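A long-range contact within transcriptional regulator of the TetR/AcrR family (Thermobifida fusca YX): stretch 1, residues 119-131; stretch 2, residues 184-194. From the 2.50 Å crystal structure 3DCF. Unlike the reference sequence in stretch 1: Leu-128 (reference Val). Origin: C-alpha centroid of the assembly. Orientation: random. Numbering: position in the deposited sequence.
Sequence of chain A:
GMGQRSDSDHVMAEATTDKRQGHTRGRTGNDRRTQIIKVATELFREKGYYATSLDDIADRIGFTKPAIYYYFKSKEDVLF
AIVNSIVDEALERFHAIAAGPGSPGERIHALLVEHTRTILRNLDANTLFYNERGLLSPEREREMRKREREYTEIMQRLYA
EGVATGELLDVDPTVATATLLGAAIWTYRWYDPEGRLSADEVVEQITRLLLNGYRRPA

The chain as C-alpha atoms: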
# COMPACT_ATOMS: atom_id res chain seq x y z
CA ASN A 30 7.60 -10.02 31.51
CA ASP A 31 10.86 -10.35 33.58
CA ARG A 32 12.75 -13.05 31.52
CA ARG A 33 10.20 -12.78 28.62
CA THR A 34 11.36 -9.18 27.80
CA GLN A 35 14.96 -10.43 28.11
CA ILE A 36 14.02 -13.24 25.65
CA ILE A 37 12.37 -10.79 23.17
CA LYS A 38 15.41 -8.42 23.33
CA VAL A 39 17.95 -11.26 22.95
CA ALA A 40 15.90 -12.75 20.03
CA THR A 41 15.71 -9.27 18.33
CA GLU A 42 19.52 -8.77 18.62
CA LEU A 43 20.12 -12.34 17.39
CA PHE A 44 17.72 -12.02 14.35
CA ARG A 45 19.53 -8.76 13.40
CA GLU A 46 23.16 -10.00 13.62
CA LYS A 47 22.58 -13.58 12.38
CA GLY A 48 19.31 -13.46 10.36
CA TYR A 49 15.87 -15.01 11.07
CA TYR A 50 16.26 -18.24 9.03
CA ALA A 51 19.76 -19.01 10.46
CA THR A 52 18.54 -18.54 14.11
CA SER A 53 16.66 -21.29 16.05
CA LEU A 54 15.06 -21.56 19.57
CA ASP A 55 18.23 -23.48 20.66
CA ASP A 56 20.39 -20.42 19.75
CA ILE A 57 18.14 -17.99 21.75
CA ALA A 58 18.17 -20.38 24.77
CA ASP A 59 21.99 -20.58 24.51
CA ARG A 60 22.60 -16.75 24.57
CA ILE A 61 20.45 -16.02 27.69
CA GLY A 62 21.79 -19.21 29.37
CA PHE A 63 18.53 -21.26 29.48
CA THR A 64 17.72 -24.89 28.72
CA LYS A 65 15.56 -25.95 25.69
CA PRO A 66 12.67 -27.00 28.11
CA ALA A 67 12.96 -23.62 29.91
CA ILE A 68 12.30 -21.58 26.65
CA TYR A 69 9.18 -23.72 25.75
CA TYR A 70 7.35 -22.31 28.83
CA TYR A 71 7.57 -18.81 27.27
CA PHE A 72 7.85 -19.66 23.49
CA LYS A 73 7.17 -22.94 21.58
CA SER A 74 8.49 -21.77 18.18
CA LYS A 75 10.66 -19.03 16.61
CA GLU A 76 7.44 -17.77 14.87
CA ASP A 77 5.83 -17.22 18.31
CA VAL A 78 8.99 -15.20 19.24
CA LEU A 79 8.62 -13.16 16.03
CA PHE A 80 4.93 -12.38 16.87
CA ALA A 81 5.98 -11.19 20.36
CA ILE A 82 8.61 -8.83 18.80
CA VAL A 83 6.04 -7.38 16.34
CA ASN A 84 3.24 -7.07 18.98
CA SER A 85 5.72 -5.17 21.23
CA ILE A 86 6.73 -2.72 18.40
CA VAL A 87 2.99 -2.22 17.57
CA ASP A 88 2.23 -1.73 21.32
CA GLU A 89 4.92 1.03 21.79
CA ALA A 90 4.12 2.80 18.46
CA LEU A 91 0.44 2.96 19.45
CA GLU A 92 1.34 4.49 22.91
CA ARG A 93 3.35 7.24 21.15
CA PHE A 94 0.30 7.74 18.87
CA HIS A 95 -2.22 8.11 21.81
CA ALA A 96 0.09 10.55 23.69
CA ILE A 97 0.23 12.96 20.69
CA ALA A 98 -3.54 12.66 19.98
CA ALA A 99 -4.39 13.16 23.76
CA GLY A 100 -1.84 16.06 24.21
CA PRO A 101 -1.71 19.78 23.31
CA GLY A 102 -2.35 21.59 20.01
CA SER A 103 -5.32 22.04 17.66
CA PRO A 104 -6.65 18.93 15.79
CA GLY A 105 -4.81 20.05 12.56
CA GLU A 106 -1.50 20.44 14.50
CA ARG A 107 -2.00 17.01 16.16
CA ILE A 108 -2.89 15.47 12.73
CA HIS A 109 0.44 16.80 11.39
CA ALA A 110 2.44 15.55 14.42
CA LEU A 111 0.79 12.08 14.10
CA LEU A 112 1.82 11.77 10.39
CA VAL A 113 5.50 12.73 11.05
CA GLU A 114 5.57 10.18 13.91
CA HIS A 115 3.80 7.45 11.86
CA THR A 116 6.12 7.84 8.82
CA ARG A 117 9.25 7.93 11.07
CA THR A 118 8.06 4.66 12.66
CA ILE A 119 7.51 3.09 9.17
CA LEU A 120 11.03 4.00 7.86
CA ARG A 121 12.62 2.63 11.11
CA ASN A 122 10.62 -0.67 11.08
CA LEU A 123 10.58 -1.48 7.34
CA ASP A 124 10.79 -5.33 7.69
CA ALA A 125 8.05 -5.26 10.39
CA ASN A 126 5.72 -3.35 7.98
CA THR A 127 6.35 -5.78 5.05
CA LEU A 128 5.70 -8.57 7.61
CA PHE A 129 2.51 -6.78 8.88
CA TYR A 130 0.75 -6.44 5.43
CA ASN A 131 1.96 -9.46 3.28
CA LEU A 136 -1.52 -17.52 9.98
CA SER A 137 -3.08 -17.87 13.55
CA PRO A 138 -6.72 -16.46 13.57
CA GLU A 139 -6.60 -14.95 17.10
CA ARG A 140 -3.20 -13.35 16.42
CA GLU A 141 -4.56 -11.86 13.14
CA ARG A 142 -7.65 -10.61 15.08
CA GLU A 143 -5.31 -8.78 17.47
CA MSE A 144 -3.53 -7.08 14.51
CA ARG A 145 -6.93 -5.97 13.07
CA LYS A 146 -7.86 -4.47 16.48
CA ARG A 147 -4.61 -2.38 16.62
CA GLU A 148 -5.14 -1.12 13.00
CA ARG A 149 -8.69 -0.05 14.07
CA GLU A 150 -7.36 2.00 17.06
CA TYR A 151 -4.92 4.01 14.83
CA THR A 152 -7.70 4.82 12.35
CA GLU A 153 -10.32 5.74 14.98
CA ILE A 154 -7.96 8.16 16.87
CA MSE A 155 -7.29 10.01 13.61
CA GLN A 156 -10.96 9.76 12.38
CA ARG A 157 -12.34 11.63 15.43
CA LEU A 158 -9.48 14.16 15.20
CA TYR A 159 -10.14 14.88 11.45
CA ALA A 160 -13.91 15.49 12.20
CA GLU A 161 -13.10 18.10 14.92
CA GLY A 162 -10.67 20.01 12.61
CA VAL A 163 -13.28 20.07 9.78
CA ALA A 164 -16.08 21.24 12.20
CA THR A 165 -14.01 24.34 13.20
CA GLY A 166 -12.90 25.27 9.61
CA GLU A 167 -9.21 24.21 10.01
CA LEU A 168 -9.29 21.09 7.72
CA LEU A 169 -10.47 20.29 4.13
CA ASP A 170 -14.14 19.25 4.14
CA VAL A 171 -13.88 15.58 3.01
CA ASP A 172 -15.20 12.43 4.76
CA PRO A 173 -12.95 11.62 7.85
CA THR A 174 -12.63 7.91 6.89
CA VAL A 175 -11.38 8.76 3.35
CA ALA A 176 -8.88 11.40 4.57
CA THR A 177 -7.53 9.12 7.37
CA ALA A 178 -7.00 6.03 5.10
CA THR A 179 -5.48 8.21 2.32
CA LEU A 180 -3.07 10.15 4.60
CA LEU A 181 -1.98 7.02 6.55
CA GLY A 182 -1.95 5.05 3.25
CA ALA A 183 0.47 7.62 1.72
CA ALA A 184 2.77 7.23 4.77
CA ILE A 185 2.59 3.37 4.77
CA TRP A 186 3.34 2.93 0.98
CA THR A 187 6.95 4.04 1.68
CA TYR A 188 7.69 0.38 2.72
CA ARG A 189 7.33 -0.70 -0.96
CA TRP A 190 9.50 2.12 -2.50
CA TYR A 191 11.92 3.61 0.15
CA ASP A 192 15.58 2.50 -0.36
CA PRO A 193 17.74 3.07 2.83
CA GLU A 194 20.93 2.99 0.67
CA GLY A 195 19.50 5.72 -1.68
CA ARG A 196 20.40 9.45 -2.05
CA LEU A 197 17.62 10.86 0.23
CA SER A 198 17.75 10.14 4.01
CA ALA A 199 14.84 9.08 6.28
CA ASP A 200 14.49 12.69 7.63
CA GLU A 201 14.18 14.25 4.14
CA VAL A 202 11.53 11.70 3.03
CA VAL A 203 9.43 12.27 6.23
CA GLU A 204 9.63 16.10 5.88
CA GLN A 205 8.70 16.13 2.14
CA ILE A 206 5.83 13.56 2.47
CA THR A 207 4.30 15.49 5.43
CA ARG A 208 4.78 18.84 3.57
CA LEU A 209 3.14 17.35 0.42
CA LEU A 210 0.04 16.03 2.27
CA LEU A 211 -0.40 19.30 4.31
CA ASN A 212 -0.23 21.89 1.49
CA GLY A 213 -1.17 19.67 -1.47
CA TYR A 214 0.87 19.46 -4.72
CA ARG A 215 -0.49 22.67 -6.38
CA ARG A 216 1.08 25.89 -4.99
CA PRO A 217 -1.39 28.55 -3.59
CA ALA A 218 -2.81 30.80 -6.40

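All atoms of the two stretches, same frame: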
# COMPACT_ATOMS: atom_id res chain seq x y z
N ILE A 119 7.49 3.98 10.36
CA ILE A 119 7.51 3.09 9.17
C ILE A 119 8.95 2.89 8.65
O ILE A 119 9.40 1.74 8.52
CB ILE A 119 6.60 3.58 7.98
CG1 ILE A 119 5.10 3.68 8.36
CG2 ILE A 119 6.72 2.66 6.78
CD1 ILE A 119 4.47 2.42 8.86
N LEU A 120 9.64 4.01 8.40
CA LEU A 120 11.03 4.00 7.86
C LEU A 120 12.06 3.31 8.78
O LEU A 120 13.07 2.78 8.29
CB LEU A 120 11.50 5.42 7.50
CG LEU A 120 10.68 6.18 6.45
CD1 LEU A 120 11.26 7.56 6.26
CD2 LEU A 120 10.59 5.44 5.10
N ARG A 121 11.79 3.31 10.09
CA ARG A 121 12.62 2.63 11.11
C ARG A 121 12.29 1.13 11.26
O ARG A 121 13.14 0.35 11.71
CB ARG A 121 12.47 3.31 12.48
CG ARG A 121 13.16 4.64 12.60
CD ARG A 121 12.85 5.29 13.92
NE ARG A 121 13.75 6.42 14.17
CZ ARG A 121 13.67 7.64 13.60
NH1 ARG A 121 12.73 7.94 12.70
NH2 ARG A 121 14.57 8.57 13.93
N ASN A 122 11.06 0.73 10.94
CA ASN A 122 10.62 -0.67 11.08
C ASN A 122 10.10 -1.19 9.74
O ASN A 122 8.97 -1.68 9.65
CB ASN A 122 9.54 -0.80 12.18
CG ASN A 122 9.99 -0.22 13.52
OD1 ASN A 122 10.41 -0.96 14.42
ND2 ASN A 122 9.92 1.11 13.66
N LEU A 123 10.95 -1.08 8.71
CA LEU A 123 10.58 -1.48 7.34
C LEU A 123 10.23 -2.97 7.19
O LEU A 123 9.19 -3.29 6.58
CB LEU A 123 11.65 -1.03 6.32
CG LEU A 123 11.75 0.48 6.04
CD1 LEU A 123 13.10 0.86 5.40
CD2 LEU A 123 10.57 0.96 5.18
N ASP A 124 11.06 -3.87 7.75
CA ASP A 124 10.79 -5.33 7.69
C ASP A 124 9.52 -5.72 8.46
O ASP A 124 8.80 -6.63 8.03
CB ASP A 124 11.97 -6.17 8.19
CG ASP A 124 13.20 -6.10 7.28
OD1 ASP A 124 13.15 -5.53 6.15
OD2 ASP A 124 14.24 -6.67 7.69
N ALA A 125 9.27 -5.04 9.58
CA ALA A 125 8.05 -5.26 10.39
C ALA A 125 6.79 -4.89 9.60
O ALA A 125 5.79 -5.60 9.69
CB ALA A 125 8.11 -4.46 11.70
N ASN A 126 6.85 -3.79 8.83
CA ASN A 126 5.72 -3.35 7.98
C ASN A 126 5.42 -4.30 6.81
O ASN A 126 4.25 -4.59 6.55
CB ASN A 126 5.92 -1.90 7.48
CG ASN A 126 5.60 -0.87 8.54
OD1 ASN A 126 6.48 -0.24 9.09
ND2 ASN A 126 4.31 -0.74 8.86
N THR A 127 6.48 -4.77 6.13
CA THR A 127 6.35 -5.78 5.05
C THR A 127 5.74 -7.07 5.63
O THR A 127 4.89 -7.71 5.00
CB THR A 127 7.73 -6.12 4.39
OG1 THR A 127 8.34 -4.92 3.91
CG2 THR A 127 7.58 -7.14 3.23
N LEU A 128 6.20 -7.42 6.84
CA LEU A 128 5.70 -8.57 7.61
C LEU A 128 4.24 -8.36 8.08
O LEU A 128 3.46 -9.31 8.11
CB LEU A 128 6.63 -8.84 8.82
CG LEU A 128 6.52 -10.10 9.66
CD1 LEU A 128 6.89 -11.33 8.83
CD2 LEU A 128 7.46 -9.98 10.85
N PHE A 129 3.87 -7.11 8.42
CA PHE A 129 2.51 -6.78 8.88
C PHE A 129 1.43 -6.92 7.79
O PHE A 129 0.34 -7.45 8.07
CB PHE A 129 2.48 -5.34 9.46
CG PHE A 129 1.29 -5.06 10.36
CD1 PHE A 129 0.05 -4.67 9.83
CD2 PHE A 129 1.42 -5.15 11.76
CE1 PHE A 129 -1.06 -4.40 10.68
CE2 PHE A 129 0.31 -4.87 12.62
CZ PHE A 129 -0.92 -4.50 12.07
N TYR A 130 1.74 -6.48 6.55
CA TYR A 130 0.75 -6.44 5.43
C TYR A 130 0.78 -7.55 4.34
O TYR A 130 -0.18 -7.64 3.57
CB TYR A 130 0.81 -5.06 4.75
CG TYR A 130 0.46 -3.91 5.68
CD1 TYR A 130 -0.86 -3.73 6.12
CD2 TYR A 130 1.43 -3.00 6.12
CE1 TYR A 130 -1.22 -2.67 6.98
CE2 TYR A 130 1.09 -1.93 6.98
CZ TYR A 130 -0.24 -1.77 7.40
OH TYR A 130 -0.60 -0.74 8.24
N ASN A 131 1.84 -8.36 4.27
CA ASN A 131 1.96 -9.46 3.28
C ASN A 131 1.56 -10.82 3.87
O ASN A 131 0.78 -10.89 4.82
CB ASN A 131 3.37 -9.56 2.72
CG ASN A 131 3.80 -8.29 1.99
OD1 ASN A 131 3.29 -7.20 2.26
ND2 ASN A 131 4.75 -8.44 1.07
N ALA A 184 1.64 7.46 3.86
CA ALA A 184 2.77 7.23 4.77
C ALA A 184 3.26 5.77 4.74
O ALA A 184 4.46 5.52 4.65
CB ALA A 184 2.39 7.61 6.20
N ILE A 185 2.31 4.82 4.78
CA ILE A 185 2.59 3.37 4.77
C ILE A 185 3.27 2.88 3.48
O ILE A 185 4.24 2.14 3.55
CB ILE A 185 1.28 2.54 5.04
CG1 ILE A 185 0.75 2.80 6.46
CG2 ILE A 185 1.54 1.03 4.88
CD1 ILE A 185 -0.71 2.41 6.68
N TRP A 186 2.81 3.35 2.32
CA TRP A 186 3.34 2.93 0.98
C TRP A 186 4.86 3.05 0.80
O TRP A 186 5.45 2.38 -0.05
CB TRP A 186 2.62 3.68 -0.14
CG TRP A 186 2.75 3.08 -1.50
CD1 TRP A 186 3.42 3.59 -2.58
CD2 TRP A 186 2.17 1.84 -1.94
NE1 TRP A 186 3.29 2.75 -3.66
CE2 TRP A 186 2.53 1.67 -3.30
CE3 TRP A 186 1.37 0.86 -1.31
CZ2 TRP A 186 2.12 0.54 -4.05
CZ3 TRP A 186 0.96 -0.27 -2.06
CH2 TRP A 186 1.34 -0.41 -3.42
N THR A 187 5.49 3.92 1.61
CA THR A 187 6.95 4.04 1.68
C THR A 187 7.68 2.69 1.85
O THR A 187 8.79 2.55 1.34
CB THR A 187 7.39 4.98 2.82
OG1 THR A 187 6.87 4.49 4.06
CG2 THR A 187 6.90 6.41 2.61
N TYR A 188 7.05 1.71 2.53
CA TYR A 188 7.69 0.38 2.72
C TYR A 188 7.95 -0.35 1.39
O TYR A 188 8.89 -1.14 1.32
CB TYR A 188 6.97 -0.53 3.75
CG TYR A 188 5.82 -1.42 3.27
CD1 TYR A 188 6.07 -2.68 2.67
CD2 TYR A 188 4.48 -1.05 3.47
CE1 TYR A 188 4.99 -3.52 2.24
CE2 TYR A 188 3.41 -1.88 3.06
CZ TYR A 188 3.67 -3.10 2.45
OH TYR A 188 2.60 -3.87 2.07
N ARG A 189 7.13 -0.10 0.37
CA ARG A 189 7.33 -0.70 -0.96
C ARG A 189 8.35 0.02 -1.85
O ARG A 189 8.96 -0.64 -2.69
CB ARG A 189 6.00 -0.88 -1.72
CG ARG A 189 5.12 -2.03 -1.18
CD ARG A 189 4.08 -2.49 -2.20
NE ARG A 189 4.60 -3.24 -3.38
CZ ARG A 189 4.90 -2.75 -4.60
NH1 ARG A 189 4.76 -1.46 -4.91
NH2 ARG A 189 5.34 -3.59 -5.55
N TRP A 190 8.56 1.34 -1.66
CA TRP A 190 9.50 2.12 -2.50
C TRP A 190 10.78 2.70 -1.84
O TRP A 190 11.78 2.87 -2.54
CB TRP A 190 8.77 3.24 -3.27
CG TRP A 190 8.24 4.38 -2.46
CD1 TRP A 190 6.97 4.52 -2.00
CD2 TRP A 190 8.96 5.55 -2.04
NE1 TRP A 190 6.85 5.71 -1.32
CE2 TRP A 190 8.05 6.36 -1.32
CE3 TRP A 190 10.28 6.01 -2.21
CZ2 TRP A 190 8.41 7.60 -0.76
CZ3 TRP A 190 10.65 7.24 -1.65
CH2 TRP A 190 9.72 8.02 -0.93
N TYR A 191 10.75 3.02 -0.54
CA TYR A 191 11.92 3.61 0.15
C TYR A 191 13.16 2.67 0.19
O TYR A 191 13.07 1.53 0.65
CB TYR A 191 11.59 4.09 1.57
CG TYR A 191 12.79 4.65 2.34
CD1 TYR A 191 13.42 5.85 1.94
CD2 TYR A 191 13.31 3.98 3.46
CE1 TYR A 191 14.55 6.37 2.64
CE2 TYR A 191 14.44 4.49 4.17
CZ TYR A 191 15.04 5.68 3.76
OH TYR A 191 16.13 6.16 4.47
N ASP A 192 14.29 3.20 -0.29
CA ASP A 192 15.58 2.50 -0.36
C ASP A 192 16.50 3.17 0.69
O ASP A 192 16.86 4.34 0.48
CB ASP A 192 16.17 2.62 -1.80
CG ASP A 192 17.45 1.80 -2.02
OD1 ASP A 192 18.22 1.56 -1.06
OD2 ASP A 192 17.71 1.41 -3.18
N PRO A 193 16.86 2.47 1.80
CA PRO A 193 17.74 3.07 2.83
C PRO A 193 19.13 3.47 2.30
O PRO A 193 19.70 4.46 2.77
CB PRO A 193 17.87 1.97 3.90
CG PRO A 193 16.77 1.04 3.65
CD PRO A 193 16.50 1.08 2.17
N GLU A 194 19.63 2.72 1.32
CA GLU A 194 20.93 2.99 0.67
C GLU A 194 20.83 4.03 -0.47
O GLU A 194 21.82 4.24 -1.17
CB GLU A 194 21.58 1.67 0.18
CG GLU A 194 21.88 0.67 1.33
CD GLU A 194 22.47 -0.68 0.88
OE1 GLU A 194 22.36 -1.07 -0.30
OE2 GLU A 194 23.04 -1.38 1.75

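The most unusual feature of this contact is how much of it rests on one residue, Tyr-188, whose 127 Å² of covered surface is the largest share in an interface of 597 Å² that contains no clear hydrogen bond between the stretches. With chi1 at 87° (p), its side chain runs along the helix of residues 123-130. Thr-127 N and Asn-126 O lie over one face of its ring, and Thr-127 OG1 comes within 3.4 Å of Tyr-188 CD1. Thr-127 OG1 is already committed within its own helix, donating to Leu-123 O at 3.2 Å. Farther along, the rings of Tyr-130 and Tyr-188 are nearly parallel (15°), but their centroids stand 6.0 Å apart; they are slid past one another, meeting where Tyr-130 CD2 approaches Tyr-188 CE2 at 3.8 Å.

The backbones come closest at Leu-123 and Tyr-188, with CA atoms 5.8 Å apart, and at Ile-119 and Ile-185, 6.6 Å apart by the same measure. Between these points stretch 1 breaks its helix: Asn-122, at phi/psi -125/55, leaves helical geometry before a new helix starts at Leu-123.

Ahead of the break, Ile-119 fits as a knob among Ala-184, Ile-185, Thr-187 and Tyr-188. Ile-119 CG2 lies 3.3 Å from Thr-187 OG1, which also donates a hydrogen bond to Ala-184 O at 2.7 Å. Leu-120 CD2 makes a CH-pi contact with Tyr-191, 3.9 Å from the ring centroid and 30° off the normal, while Leu-123 CD1 meets the edge of that ring, 3.7 Å from Tyr-191 CD2. Ile-185 adds to the apolar packing, its CG2 lying 3.7 Å from Tyr-130 CE2. Most of the close approaches described here are between apolar side-chain atoms or ring carbons, as expected where apolar surface is buried.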